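Local atomic coordinates of alanine dehydrogenase/pyridine nucleotide transhydrogenase (Mycobacterium smegmatis str. MC2 155, PDB entry 3P2Y), a protein that probably takes part in the transfer of hydride between NADH and NADP that a membrane-bound transhydrogenase couples to proton pumping. Residues A[288-293]-A[318-323]; A[36-41]-A[338-343]; A[229-234]-A[257-262]; A[136-141]-A[366-371]; A[278-283]-A[306-311]. All coordinates share one frame; numbering follows the deposited sequence. Where two conformers were deposited one is given.

Overall arrangement
The five contacts fall into two groups on this elongated chain. Interactions 1, 3 and 5 lie in the dinucleotide-binding-type domain, around the mixed sheet whose parallel part has the Rossmann strand order, with centres 16 to 18 Å apart; side chains of 288-293 and 257-262 touch, as do those of 318-323 and 306-311. Along the chain interaction 3 closes first, and interactions 1 and 5 then interleave. Interactions 2 and 4, with centres 22 Å apart, instead tie early loops to helices 336-354 and 367-372. Their long closures enclose the other three contacts, so residues late in the sequence return to pack against the N-terminal family region, and the chain's end belongs in space with its beginning.

Interaction 1 of 5, residues A[288-293]-A[318-323]; sequences AATGMQ and IVHHGV
Val323 carries most of the apolar contact, pushing its CG2 methyl against the chain round Ala289 to Met292. Val323 CG2 lies 3.3 Å from Ala289 O and 3.6 Å from Met292 O, and it also meets the side chain of Met292, 3.9 Å from Met292 CB. The torsion explains the choice of branch: CG1 stands anti to the backbone N (chi1 178°), and CG2, beside that nitrogen, is the methyl turned toward Ala289 and Met292. Ile263 of helix 249-263 also packs on Met292.

A second group forms round Thr290. Its OG1 reaches the edge of the His320 ring, close to the ring plane and 3.5 Å from His320 CD2, while its CG2 approaches the His321 ring obliquely. No hydrogen bond is made here; the hydroxyl's hydrogen-bonding partner is Ala286 O, one turn back in the helix.

Polar linkage across the contact comes through water. One molecule lies 2.9 Å from Met292 O and 2.8 Å from His321 O, placed to donate to either, though it has more acceptors nearby than protons; it links the chain just after the helix to the hairpin. That hairpin, joining antiparallel strands 317-320 and 323-326 at the margin of the mixed sheet, is closed by a type I' turn, with Val323 N bonded to His320 O at 2.9 Å. Its Gly322 has a backbone hydrogen bond with Gly295.

Without a direct hydrogen bond, the chemistry implies that these segments meet mainly through Val323 packing and the water, the histidines adding contact on the more exposed side.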
# COMPACT_ATOMS: atom_id res chain seq x y z
N ALA A 288 -12.92 -21.93 -2.37
CA ALA A 288 -11.52 -21.65 -2.02
C ALA A 288 -11.43 -20.33 -1.27
O ALA A 288 -10.84 -20.27 -0.19
CB ALA A 288 -10.64 -21.61 -3.27
N ALA A 289 -12.04 -19.28 -1.83
CA ALA A 289 -12.00 -17.95 -1.22
C ALA A 289 -12.68 -17.96 0.14
O ALA A 289 -12.15 -17.42 1.10
CB ALA A 289 -12.66 -16.90 -2.13
N THR A 290 -13.84 -18.60 0.21
CA THR A 290 -14.64 -18.69 1.43
C THR A 290 -13.93 -19.44 2.55
O THR A 290 -14.15 -19.15 3.74
CB THR A 290 -16.01 -19.38 1.10
OG1 THR A 290 -16.68 -18.61 0.12
CG2 THR A 290 -16.89 -19.50 2.32
N GLY A 291 -13.10 -20.40 2.15
CA GLY A 291 -12.33 -21.22 3.09
C GLY A 291 -11.10 -20.53 3.68
O GLY A 291 -10.48 -21.06 4.61
N MET A 292 -10.72 -19.37 3.13
CA MET A 292 -9.60 -18.59 3.67
C MET A 292 -9.98 -17.97 5.03
O MET A 292 -11.17 -17.77 5.34
CB MET A 292 -9.16 -17.51 2.68
CG MET A 292 -8.60 -18.09 1.37
SD MET A 292 -8.41 -16.88 0.02
CE MET A 292 -7.14 -15.79 0.70
N GLN A 293 -8.98 -17.70 5.85
CA GLN A 293 -9.23 -17.13 7.17
C GLN A 293 -9.75 -15.71 7.04
O GLN A 293 -9.38 -15.00 6.10
CB GLN A 293 -7.95 -17.15 8.02
CG GLN A 293 -7.57 -18.55 8.53
CD GLN A 293 -8.64 -19.18 9.42
OE1 GLN A 293 -9.07 -18.59 10.42
NE2 GLN A 293 -9.08 -20.38 9.07
N ILE A 318 -14.39 -5.92 -2.44
CA ILE A 318 -15.56 -6.41 -1.69
C ILE A 318 -15.13 -7.38 -0.61
O ILE A 318 -13.99 -7.85 -0.61
CB ILE A 318 -16.63 -7.05 -2.62
CG1 ILE A 318 -16.08 -8.24 -3.44
CG2 ILE A 318 -17.23 -5.97 -3.55
CD1 ILE A 318 -16.26 -9.61 -2.75
N VAL A 319 -16.04 -7.68 0.31
CA VAL A 319 -15.74 -8.66 1.35
C VAL A 319 -16.75 -9.79 1.25
O VAL A 319 -17.97 -9.54 1.10
CB VAL A 319 -15.74 -8.01 2.79
CG1 VAL A 319 -15.55 -9.08 3.87
CG2 VAL A 319 -14.62 -6.95 2.92
N HIS A 320 -16.26 -11.02 1.29
CA HIS A 320 -17.11 -12.20 1.21
C HIS A 320 -16.73 -13.16 2.35
O HIS A 320 -15.63 -13.69 2.37
CB HIS A 320 -16.95 -12.84 -0.18
CG HIS A 320 -17.88 -13.99 -0.42
ND1 HIS A 320 -19.16 -13.82 -0.92
CD2 HIS A 320 -17.72 -15.32 -0.24
CE1 HIS A 320 -19.75 -15.00 -1.02
NE2 HIS A 320 -18.90 -15.93 -0.61
N HIS A 321 -17.66 -13.36 3.29
CA HIS A 321 -17.40 -14.20 4.47
C HIS A 321 -16.06 -13.83 5.13
O HIS A 321 -15.23 -14.68 5.47
CB HIS A 321 -17.50 -15.68 4.09
CG HIS A 321 -18.89 -16.11 3.74
ND1 HIS A 321 -19.36 -16.11 2.44
CD2 HIS A 321 -19.93 -16.50 4.51
CE1 HIS A 321 -20.62 -16.50 2.43
NE2 HIS A 321 -20.99 -16.75 3.67
N GLY A 322 -15.87 -12.52 5.34
CA GLY A 322 -14.66 -12.00 6.02
C GLY A 322 -13.40 -12.00 5.18
O GLY A 322 -12.33 -11.62 5.67
N VAL A 323 -13.52 -12.37 3.91
CA VAL A 323 -12.34 -12.43 3.00
C VAL A 323 -12.42 -11.30 1.98
O VAL A 323 -13.45 -11.12 1.31
CB VAL A 323 -12.22 -13.81 2.28
CG1 VAL A 323 -11.03 -13.83 1.31
CG2 VAL A 323 -12.08 -14.95 3.31
O HOH W 1 -13.35 -16.34 6.61

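Interaction 2 of 5, residues A[36-41]-A[338-343]; sequences RRVALV and HASELY
The Tyr343 ring presents an edge to Ala39, whose CA lies in the ring plane and whose carbonyl oxygen is close to it. Tyr343 CD1 is 3.8 Å from Ala39 O, and the next carbon round, CE1, is 4.0 Å from Ala39 CB. Phe111 meets the same tyrosine ring with its plane inclined by about 35°, and the phenolic OH is bonded to Lys90 O. Ala39 O, although buried here, finds no hydrogen-bonding partner.

At the centre of the contact is Ser340. Its OG accepts the N-H of Val38 at 3.0 Å and nearly straight, 165° at the hydrogen; OG stands anti to the carbonyl carbon of its own residue (chi1 -57°), which also brings it to Pro336 O, a second hydrogen-bonding partner one helical turn earlier. The hydroxyl therefore links the loop to the helix from inside the buried interface. In fold terms, the loop after strand 24-27 of the parallel sheet is laid along helix 336-354, a late helix of the chain that returns to the N-terminal family region.

Apolar branches fill the flanks. Val41, the N-cap residue of helix 42-50, sets CG1 3.5 Å from Ser340 CB, while its other methyl, CG2, comes within 4.0 Å of Glu341 CB. Further back along the loop, Arg37 runs its aliphatic part over Ala339, with CD 3.8 Å from Ala339 CB. The charged end of that arginine is held by Glu35 through a salt bridge and by a hydrogen bond to Gln152 of helix 148-167.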
# COMPACT_ATOMS: atom_id res chain seq x y z
N ARG A 36 -3.02 7.40 -15.87
CA ARG A 36 -2.05 8.41 -15.47
C ARG A 36 -0.71 8.32 -16.21
O ARG A 36 0.13 9.20 -16.03
CB ARG A 36 -1.76 8.32 -13.95
CG ARG A 36 -3.00 8.65 -13.11
CD ARG A 36 -2.74 8.40 -11.61
NE ARG A 36 -1.65 9.24 -11.11
CZ ARG A 36 -0.96 9.02 -9.98
NH1 ARG A 36 -1.22 7.98 -9.20
NH2 ARG A 36 0.01 9.87 -9.65
N ARG A 37 -0.51 7.27 -17.01
CA ARG A 37 0.74 7.13 -17.74
C ARG A 37 0.75 8.09 -18.93
O ARG A 37 -0.31 8.62 -19.35
CB ARG A 37 0.95 5.68 -18.23
CG ARG A 37 1.14 4.66 -17.07
CD ARG A 37 1.07 3.22 -17.56
NE ARG A 37 -0.28 2.91 -18.03
CZ ARG A 37 -0.61 1.79 -18.66
NH1 ARG A 37 0.32 0.86 -18.90
NH2 ARG A 37 -1.88 1.60 -19.07
N VAL A 38 1.95 8.29 -19.45
CA VAL A 38 2.22 9.10 -20.65
C VAL A 38 3.28 8.35 -21.46
O VAL A 38 4.17 7.73 -20.89
CB VAL A 38 2.71 10.54 -20.23
CG1 VAL A 38 4.00 10.48 -19.39
CG2 VAL A 38 2.91 11.44 -21.47
N ALA A 39 3.20 8.38 -22.80
CA ALA A 39 4.04 7.45 -23.59
C ALA A 39 5.53 7.78 -23.55
O ALA A 39 6.33 6.87 -23.63
CB ALA A 39 3.56 7.36 -25.05
N LEU A 40 5.88 9.07 -23.45
CA LEU A 40 7.28 9.43 -23.23
C LEU A 40 7.38 10.30 -21.99
O LEU A 40 6.52 11.16 -21.76
CB LEU A 40 7.85 10.22 -24.43
CG LEU A 40 7.87 9.53 -25.80
CD1 LEU A 40 8.52 10.49 -26.80
CD2 LEU A 40 8.63 8.16 -25.74
N VAL A 41 8.43 10.07 -21.18
CA VAL A 41 8.73 10.90 -20.03
C VAL A 41 9.82 11.89 -20.42
O VAL A 41 10.56 11.64 -21.37
CB VAL A 41 9.22 10.05 -18.80
CG1 VAL A 41 8.08 9.11 -18.32
CG2 VAL A 41 10.48 9.25 -19.14
N HIS A 338 7.47 5.62 -13.09
CA HIS A 338 8.29 4.49 -13.57
C HIS A 338 7.58 3.60 -14.58
O HIS A 338 8.23 3.10 -15.49
CB HIS A 338 8.90 3.66 -12.43
CG HIS A 338 10.14 4.27 -11.85
ND1 HIS A 338 10.61 3.93 -10.59
CD2 HIS A 338 11.02 5.18 -12.34
CE1 HIS A 338 11.71 4.61 -10.34
NE2 HIS A 338 11.99 5.37 -11.39
N ALA A 339 6.25 3.43 -14.48
CA ALA A 339 5.54 2.69 -15.54
C ALA A 339 5.77 3.42 -16.88
O ALA A 339 6.09 2.77 -17.90
CB ALA A 339 4.03 2.56 -15.22
N SER A 340 5.63 4.74 -16.90
CA SER A 340 5.80 5.48 -18.16
C SER A 340 7.23 5.49 -18.65
O SER A 340 7.46 5.49 -19.85
CB SER A 340 5.34 6.93 -18.06
OG SER A 340 3.98 6.96 -17.66
N GLU A 341 8.18 5.57 -17.73
CA GLU A 341 9.60 5.61 -18.15
C GLU A 341 10.00 4.30 -18.82
O GLU A 341 10.63 4.33 -19.87
CB GLU A 341 10.51 5.91 -16.97
CG GLU A 341 12.00 5.97 -17.34
CD GLU A 341 12.87 6.22 -16.10
OE1 GLU A 341 12.50 7.09 -15.29
OE2 GLU A 341 13.92 5.56 -15.94
N LEU A 342 9.63 3.18 -18.21
CA LEU A 342 9.96 1.88 -18.80
C LEU A 342 9.27 1.71 -20.16
O LEU A 342 9.91 1.26 -21.12
CB LEU A 342 9.55 0.76 -17.85
CG LEU A 342 10.37 0.78 -16.54
CD1 LEU A 342 9.80 -0.27 -15.61
CD2 LEU A 342 11.86 0.54 -16.78
N TYR A 343 7.98 2.07 -20.20
CA TYR A 343 7.18 2.04 -21.43
C TYR A 343 7.80 2.92 -22.51
O TYR A 343 7.88 2.54 -23.70
CB TYR A 343 5.73 2.50 -21.17
CG TYR A 343 4.85 2.41 -22.40
CD1 TYR A 343 4.53 3.56 -23.13
CD2 TYR A 343 4.33 1.17 -22.82
CE1 TYR A 343 3.72 3.47 -24.29
CE2 TYR A 343 3.55 1.07 -23.98
CZ TYR A 343 3.24 2.24 -24.69
OH TYR A 343 2.43 2.17 -25.78

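Interaction 3 of 5, residues A[229-234]-A[257-262]; sequences QWLDLG and QALEDA
Leu233 and Ala258 bring the two backbones closest, their CA atoms 6.0 Å apart, where the chain leaving strand 229-230 passes helix 249-263. The arrangement belongs to a Rossmann-type alpha/beta domain: the short strand lies at one margin of the sheet, beside strand 209-213, and the helix packs on the residues that follow it.

Two leucines of the first segment do the work. Leu231 extends with CG anti to the backbone N (chi1 -178°) and offers a single methyl, CD2, which touches the helix at two points, 4.1 Å from Leu259 CD1 and 4.2 Å from Ala262 CB. The side chains of Leu231 and Leu259 cross at about a right angle and meet through their methyls CD2 and CD1.

Leu233 is turned the other way, CG beside its own backbone N (chi1 -66°), and lays both methyls against the helix. Leu233 CD1 packs on Leu259 CB at 4.1 Å. Beside the small Ala258, Leu233 CD2 comes 3.9 Å from Leu259 N. Beneath them, Tyr213 and Leu188 touch Leu231, and Leu190 touches Leu259, continuing the apolar layer onto the sheet.

No hydrogen bond joins the segments. On the helix itself, Gln257 NE2 donates to Asp261 OD1 at 3.0 Å, meeting that oxygen from above the carboxylate plane.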
# COMPACT_ATOMS: atom_id res chain seq x y z
N GLN A 229 8.46 -21.17 -2.52
CA GLN A 229 8.17 -22.60 -2.68
C GLN A 229 7.38 -22.81 -3.96
O GLN A 229 6.52 -22.02 -4.30
CB GLN A 229 7.33 -23.11 -1.50
CG GLN A 229 8.02 -23.09 -0.14
CD GLN A 229 7.30 -23.96 0.88
OE1 GLN A 229 7.17 -25.17 0.69
NE2 GLN A 229 6.82 -23.35 1.95
N TRP A 230 7.68 -23.90 -4.65
CA TRP A 230 6.92 -24.30 -5.83
C TRP A 230 5.79 -25.23 -5.40
O TRP A 230 6.04 -26.30 -4.83
CB TRP A 230 7.86 -25.02 -6.81
CG TRP A 230 7.22 -25.67 -8.03
CD1 TRP A 230 7.22 -27.03 -8.34
CD2 TRP A 230 6.59 -25.00 -9.13
NE1 TRP A 230 6.60 -27.23 -9.57
CE2 TRP A 230 6.20 -26.00 -10.06
CE3 TRP A 230 6.31 -23.65 -9.42
CZ2 TRP A 230 5.54 -25.70 -11.27
CZ3 TRP A 230 5.64 -23.34 -10.63
CH2 TRP A 230 5.28 -24.37 -11.55
N LEU A 231 4.56 -24.80 -5.64
CA LEU A 231 3.39 -25.61 -5.27
C LEU A 231 3.23 -26.79 -6.23
O LEU A 231 3.03 -26.61 -7.44
CB LEU A 231 2.11 -24.76 -5.27
CG LEU A 231 0.77 -25.41 -4.84
CD1 LEU A 231 0.87 -25.92 -3.42
CD2 LEU A 231 -0.40 -24.42 -4.98
N ASP A 232 3.33 -27.99 -5.69
CA ASP A 232 3.07 -29.20 -6.46
C ASP A 232 1.78 -29.82 -5.92
O ASP A 232 1.60 -29.97 -4.71
CB ASP A 232 4.23 -30.18 -6.39
CG ASP A 232 3.92 -31.49 -7.10
OD1 ASP A 232 4.01 -31.53 -8.36
OD2 ASP A 232 3.56 -32.45 -6.40
N LEU A 233 0.88 -30.14 -6.83
CA LEU A 233 -0.46 -30.53 -6.40
C LEU A 233 -0.57 -32.03 -6.08
O LEU A 233 -1.27 -32.41 -5.12
CB LEU A 233 -1.51 -30.00 -7.39
CG LEU A 233 -1.57 -28.46 -7.39
CD1 LEU A 233 -2.51 -27.91 -8.44
CD2 LEU A 233 -1.94 -27.90 -6.02
N GLY A 234 0.15 -32.87 -6.83
CA GLY A 234 0.20 -34.31 -6.55
C GLY A 234 0.15 -35.18 -7.79
O GLY A 234 0.59 -34.78 -8.87
N GLN A 257 -9.30 -29.84 -6.57
CA GLN A 257 -9.59 -29.88 -5.15
C GLN A 257 -8.34 -29.63 -4.31
O GLN A 257 -8.42 -28.96 -3.29
CB GLN A 257 -10.25 -31.21 -4.74
CG GLN A 257 -10.70 -31.26 -3.28
CD GLN A 257 -11.85 -30.30 -2.97
OE1 GLN A 257 -12.88 -30.30 -3.66
NE2 GLN A 257 -11.68 -29.49 -1.93
N ALA A 258 -7.20 -30.13 -4.76
CA ALA A 258 -5.94 -29.87 -4.09
C ALA A 258 -5.57 -28.38 -4.16
O ALA A 258 -5.10 -27.81 -3.17
CB ALA A 258 -4.80 -30.74 -4.65
N LEU A 259 -5.78 -27.76 -5.33
CA LEU A 259 -5.55 -26.31 -5.47
C LEU A 259 -6.50 -25.53 -4.55
O LEU A 259 -6.07 -24.64 -3.81
CB LEU A 259 -5.71 -25.86 -6.93
CG LEU A 259 -5.51 -24.35 -7.20
CD1 LEU A 259 -4.15 -23.88 -6.63
CD2 LEU A 259 -5.63 -24.03 -8.68
N GLU A 260 -7.78 -25.89 -4.57
CA GLU A 260 -8.76 -25.25 -3.70
C GLU A 260 -8.33 -25.32 -2.22
O GLU A 260 -8.35 -24.31 -1.52
CB GLU A 260 -10.16 -25.88 -3.91
CG GLU A 260 -11.29 -25.21 -3.14
CD GLU A 260 -12.65 -25.80 -3.50
OE1 GLU A 260 -13.17 -25.49 -4.60
OE2 GLU A 260 -13.16 -26.58 -2.67
N ASP A 261 -7.92 -26.50 -1.76
CA ASP A 261 -7.47 -26.68 -0.38
C ASP A 261 -6.23 -25.86 -0.06
O ASP A 261 -6.11 -25.27 1.02
CB ASP A 261 -7.14 -28.16 -0.09
CG ASP A 261 -8.37 -29.06 -0.09
OD1 ASP A 261 -9.51 -28.55 -0.05
OD2 ASP A 261 -8.17 -30.30 -0.14
N ALA A 262 -5.29 -25.84 -1.00
CA ALA A 262 -4.07 -25.10 -0.78
C ALA A 262 -4.38 -23.61 -0.57
O ALA A 262 -3.86 -23.01 0.36
CB ALA A 262 -3.10 -25.30 -1.90

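Interaction 4 of 5, residues A[136-141]-A[366-371]; sequences SIPRIS and DEIVAA
Pro138 points its ring at the first turn of helix 367-372, and CG forms the leading corner. Pro138 CG sits 3.9 Å from Ile368 CA and equally far from Ala371 CB, so the ring wedges between residues one turn apart on the helix.

Ile368 receives partners from two further isoleucines, one at each branch. Its CG1 meets Ile140 CD1 at 3.7 Å, while CG2 faces Ile137 CD1 at 4.2 Å. In both pairs the chains slant across one another. Ile140 reaches over because CG1 lies between its backbone N and carbonyl carbon (chi1 66°), sending CD1 toward the helix. In the conformer given, Ile140 CD1 also rests 3.7 Å from Glu367 CG, and the Glu367 carboxylate forms a salt bridge with Arg142.

The helix start is fixed separately. Asp366 is the N-cap: OD1 accepts Ile368 N at 2.9 Å, met nearly in line with its C-O bond, and OD2 makes a salt bridge with Arg142. That arginine follows the 136-141 loop, so charge probably reinforces the join. Ile368 also packs on Leu350 and Leu353 of helix 336-354, the helix that carries the calcium ligand Asp352.

The chemistry implies a division of labour: apolar ends give the segments their fit, while the capping bond and the Arg142 bridges probably help secure the helix start at the protein surface.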
# COMPACT_ATOMS: atom_id res chain seq x y z
N SER A 136 2.05 -6.87 -29.82
CA SER A 136 2.43 -7.78 -30.91
C SER A 136 3.93 -7.82 -31.16
O SER A 136 4.38 -8.49 -32.12
CB SER A 136 1.67 -7.45 -32.20
OG SER A 136 0.26 -7.66 -32.01
N ILE A 137 4.72 -7.15 -30.31
CA ILE A 137 6.18 -7.26 -30.35
C ILE A 137 6.50 -8.74 -30.09
O ILE A 137 6.06 -9.32 -29.10
CB ILE A 137 6.86 -6.37 -29.26
CG1 ILE A 137 6.59 -4.87 -29.52
CG2 ILE A 137 8.39 -6.63 -29.19
CD1 ILE A 137 7.31 -4.32 -30.72
N PRO A 138 7.24 -9.38 -31.01
CA PRO A 138 7.46 -10.82 -30.82
C PRO A 138 8.40 -11.09 -29.66
O PRO A 138 9.26 -10.25 -29.34
CB PRO A 138 8.04 -11.28 -32.17
CG PRO A 138 8.55 -10.06 -32.83
CD PRO A 138 7.76 -8.89 -32.30
N ARG A 139 8.23 -12.27 -29.04
CA ARG A 139 9.04 -12.64 -27.88
C ARG A 139 10.33 -13.27 -28.37
O ARG A 139 10.51 -14.49 -28.30
CB ARG A 139 8.28 -13.61 -26.98
N ILE A 140 11.21 -12.43 -28.90
CA ILE A 140 12.51 -12.84 -29.45
C ILE A 140 13.62 -12.00 -28.81
O ILE A 140 13.36 -10.89 -28.28
CB ILE A 140 12.56 -12.74 -31.00
CG1 ILE A 140 12.45 -11.27 -31.46
CG2 ILE A 140 11.48 -13.65 -31.66
CD1 ILE A 140 12.63 -11.09 -32.98
N SER A 141 14.85 -12.51 -28.87
CA SER A 141 16.01 -11.89 -28.22
C SER A 141 16.18 -10.41 -28.58
O SER A 141 16.38 -9.55 -27.70
CB SER A 141 17.29 -12.67 -28.60
OG SER A 141 18.39 -12.29 -27.77
N ASP A 366 12.33 -7.00 -41.46
CA ASP A 366 12.68 -7.17 -40.06
C ASP A 366 11.45 -7.76 -39.36
O ASP A 366 10.38 -7.15 -39.34
CB ASP A 366 13.08 -5.83 -39.47
CG ASP A 366 13.47 -5.92 -37.99
OD1 ASP A 366 12.84 -6.71 -37.24
OD2 ASP A 366 14.40 -5.17 -37.59
N GLU A 367 11.65 -8.95 -38.78
CA GLU A 367 10.61 -9.74 -38.12
C GLU A 367 9.81 -8.96 -37.05
O GLU A 367 8.62 -9.18 -36.85
CB GLU A 367 11.28 -10.96 -37.48
CG GLU A 367 12.52 -10.63 -36.61
CD GLU A 367 13.88 -10.72 -37.32
OE1 GLU A 367 14.88 -10.88 -36.59
OE2 GLU A 367 13.96 -10.63 -38.58
N ILE A 368 10.48 -8.06 -36.35
CA ILE A 368 9.84 -7.29 -35.27
C ILE A 368 8.86 -6.30 -35.87
O ILE A 368 7.73 -6.14 -35.38
CB ILE A 368 10.90 -6.53 -34.39
CG1 ILE A 368 11.77 -7.53 -33.62
CG2 ILE A 368 10.20 -5.54 -33.44
CD1 ILE A 368 12.95 -6.92 -32.87
N VAL A 369 9.31 -5.63 -36.93
CA VAL A 369 8.52 -4.65 -37.65
C VAL A 369 7.31 -5.32 -38.32
O VAL A 369 6.17 -4.85 -38.19
CB VAL A 369 9.42 -3.90 -38.69
CG1 VAL A 369 8.59 -2.93 -39.57
CG2 VAL A 369 10.60 -3.18 -37.97
N ALA A 370 7.54 -6.43 -39.03
CA ALA A 370 6.46 -7.15 -39.69
C ALA A 370 5.44 -7.73 -38.70
O ALA A 370 4.22 -7.63 -38.94
CB ALA A 370 7.04 -8.25 -40.59
N ALA A 371 5.92 -8.32 -37.60
CA ALA A 371 5.03 -8.97 -36.62
C ALA A 371 4.18 -7.97 -35.84
O ALA A 371 3.03 -8.26 -35.51
CB ALA A 371 5.82 -9.85 -35.65

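Interaction 5 of 5, residues A[278-283]-A[306-311]; sequences RPAPRL and GGNCEL
Asn308 binds through both its backbone and its side chain, and the shortest bond joining the protein segments directly is the one from Leu283 N to Asn308 O, 2.8 Å and on a lone pair. The side-chain amide adds a second bond: Asn308 ND2 donates to Pro281 O at 2.9 Å, with 167° at the hydrogen, ND2 in the carbonyl plane of Pro281 and Pro281 O close to the amide plane of Asn308. The fold is Rossmann-like, and these two loops follow neighbouring parallel strands, 268-271 and 297-300, of the mixed sheet.

The amide is gripped from more than one direction. OD1 is bonded to Thr271 OG1 and ND2 also gives a bond to Ala273 O, which together fix its rotation; the backbone N is held by Asp300. Such a set of partners ties the 306-311 loop both to the other loop and to the end of strand 268-271. Leu283 lies alongside, its CD1 4.0 Å from Asn308 CG, and Ala280 CB touches Asn308 ND2 at 3.7 Å.

Close by, water strengthens the link: one molecule donates to Ala280 O at 2.7 Å and to Gly307 O at 2.9 Å.

Nearer the solvent, Arg282 folds back over the second loop, its chain bent at chi2 (69°) and chi3 (55°). One face of the guanidinium lies over CA and CB of Glu310, whose carboxylate accepts from Ala286 N. The opposite charges are near without a salt bridge: Arg282 NH1 is 4.1 Å from Glu310 OE1, which lies well out of the guanidinium plane, while NH1 is closer to Glu310 CB, at 3.5 Å.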
# COMPACT_ATOMS: atom_id res chain seq x y z
N ARG A 278 -9.23 -14.04 -24.57
CA ARG A 278 -10.14 -15.00 -24.02
C ARG A 278 -10.43 -14.65 -22.54
O ARG A 278 -9.73 -13.86 -21.99
CB ARG A 278 -9.56 -16.39 -24.16
CG ARG A 278 -9.30 -16.80 -25.59
CD ARG A 278 -10.59 -16.86 -26.36
NE ARG A 278 -11.50 -17.85 -25.81
CZ ARG A 278 -12.83 -17.80 -25.84
NH1 ARG A 278 -13.46 -16.80 -26.42
NH2 ARG A 278 -13.52 -18.75 -25.28
N PRO A 279 -11.47 -15.22 -21.97
CA PRO A 279 -11.73 -15.05 -20.54
C PRO A 279 -10.53 -15.47 -19.69
O PRO A 279 -9.81 -16.33 -20.05
CB PRO A 279 -12.86 -16.01 -20.30
CG PRO A 279 -13.55 -16.07 -21.59
CD PRO A 279 -12.52 -16.00 -22.60
N ALA A 280 -10.38 -14.85 -18.55
CA ALA A 280 -9.35 -15.26 -17.61
C ALA A 280 -9.65 -16.68 -17.10
O ALA A 280 -10.82 -17.01 -16.83
CB ALA A 280 -9.31 -14.28 -16.46
N PRO A 281 -8.61 -17.51 -16.96
CA PRO A 281 -8.77 -18.83 -16.34
C PRO A 281 -9.29 -18.73 -14.89
O PRO A 281 -8.76 -17.93 -14.10
CB PRO A 281 -7.33 -19.37 -16.29
CG PRO A 281 -6.58 -18.58 -17.29
CD PRO A 281 -7.21 -17.25 -17.34
N ARG A 282 -10.28 -19.55 -14.55
CA ARG A 282 -10.77 -19.64 -13.18
C ARG A 282 -9.80 -20.43 -12.30
O ARG A 282 -9.58 -21.61 -12.51
CB ARG A 282 -12.19 -20.26 -13.16
CG ARG A 282 -12.82 -20.35 -11.78
CD ARG A 282 -13.20 -18.96 -11.20
NE ARG A 282 -14.07 -18.15 -12.06
CZ ARG A 282 -15.37 -18.38 -12.28
NH1 ARG A 282 -15.99 -19.43 -11.72
NH2 ARG A 282 -16.06 -17.56 -13.07
N LEU A 283 -9.21 -19.77 -11.31
CA LEU A 283 -8.23 -20.41 -10.43
C LEU A 283 -8.65 -20.46 -8.97
O LEU A 283 -8.13 -21.28 -8.20
CB LEU A 283 -6.87 -19.70 -10.54
CG LEU A 283 -6.21 -19.58 -11.92
CD1 LEU A 283 -5.06 -18.57 -11.84
CD2 LEU A 283 -5.71 -20.92 -12.38
N GLY A 306 -12.76 -11.01 -16.75
CA GLY A 306 -13.67 -11.85 -15.98
C GLY A 306 -13.18 -12.23 -14.59
O GLY A 306 -13.98 -12.63 -13.74
N GLY A 307 -11.87 -12.08 -14.35
CA GLY A 307 -11.27 -12.43 -13.05
C GLY A 307 -10.90 -13.90 -12.91
O GLY A 307 -11.61 -14.77 -13.41
N ASN A 308 -9.80 -14.17 -12.20
CA ASN A 308 -9.41 -15.54 -11.88
C ASN A 308 -10.25 -16.08 -10.74
O ASN A 308 -10.24 -17.30 -10.49
CB ASN A 308 -7.93 -15.60 -11.45
CG ASN A 308 -6.98 -15.09 -12.54
OD1 ASN A 308 -6.15 -14.21 -12.29
ND2 ASN A 308 -7.10 -15.62 -13.76
N CYS A 309 -10.92 -15.17 -10.02
CA CYS A 309 -11.71 -15.55 -8.85
C CYS A 309 -13.18 -15.42 -9.19
O CYS A 309 -13.62 -14.40 -9.69
CB CYS A 309 -11.36 -14.70 -7.62
SG CYS A 309 -12.27 -15.15 -6.11
N GLU A 310 -13.92 -16.48 -8.88
CA GLU A 310 -15.37 -16.52 -9.12
C GLU A 310 -16.14 -15.35 -8.46
O GLU A 310 -17.17 -14.90 -8.98
CB GLU A 310 -15.89 -17.89 -8.63
CG GLU A 310 -17.40 -18.12 -8.70
CD GLU A 310 -17.80 -19.55 -8.26
OE1 GLU A 310 -16.91 -20.37 -7.88
OE2 GLU A 310 -19.01 -19.84 -8.30
N LEU A 311 -15.65 -14.87 -7.33
CA LEU A 311 -16.36 -13.83 -6.58
C LEU A 311 -15.88 -12.42 -6.93
O LEU A 311 -16.37 -11.44 -6.38
CB LEU A 311 -16.24 -14.11 -5.08
CG LEU A 311 -16.83 -15.45 -4.63
CD1 LEU A 311 -16.40 -15.78 -3.21
CD2 LEU A 311 -18.36 -15.43 -4.75
O HOH W 2 -12.89 -15.44 -15.95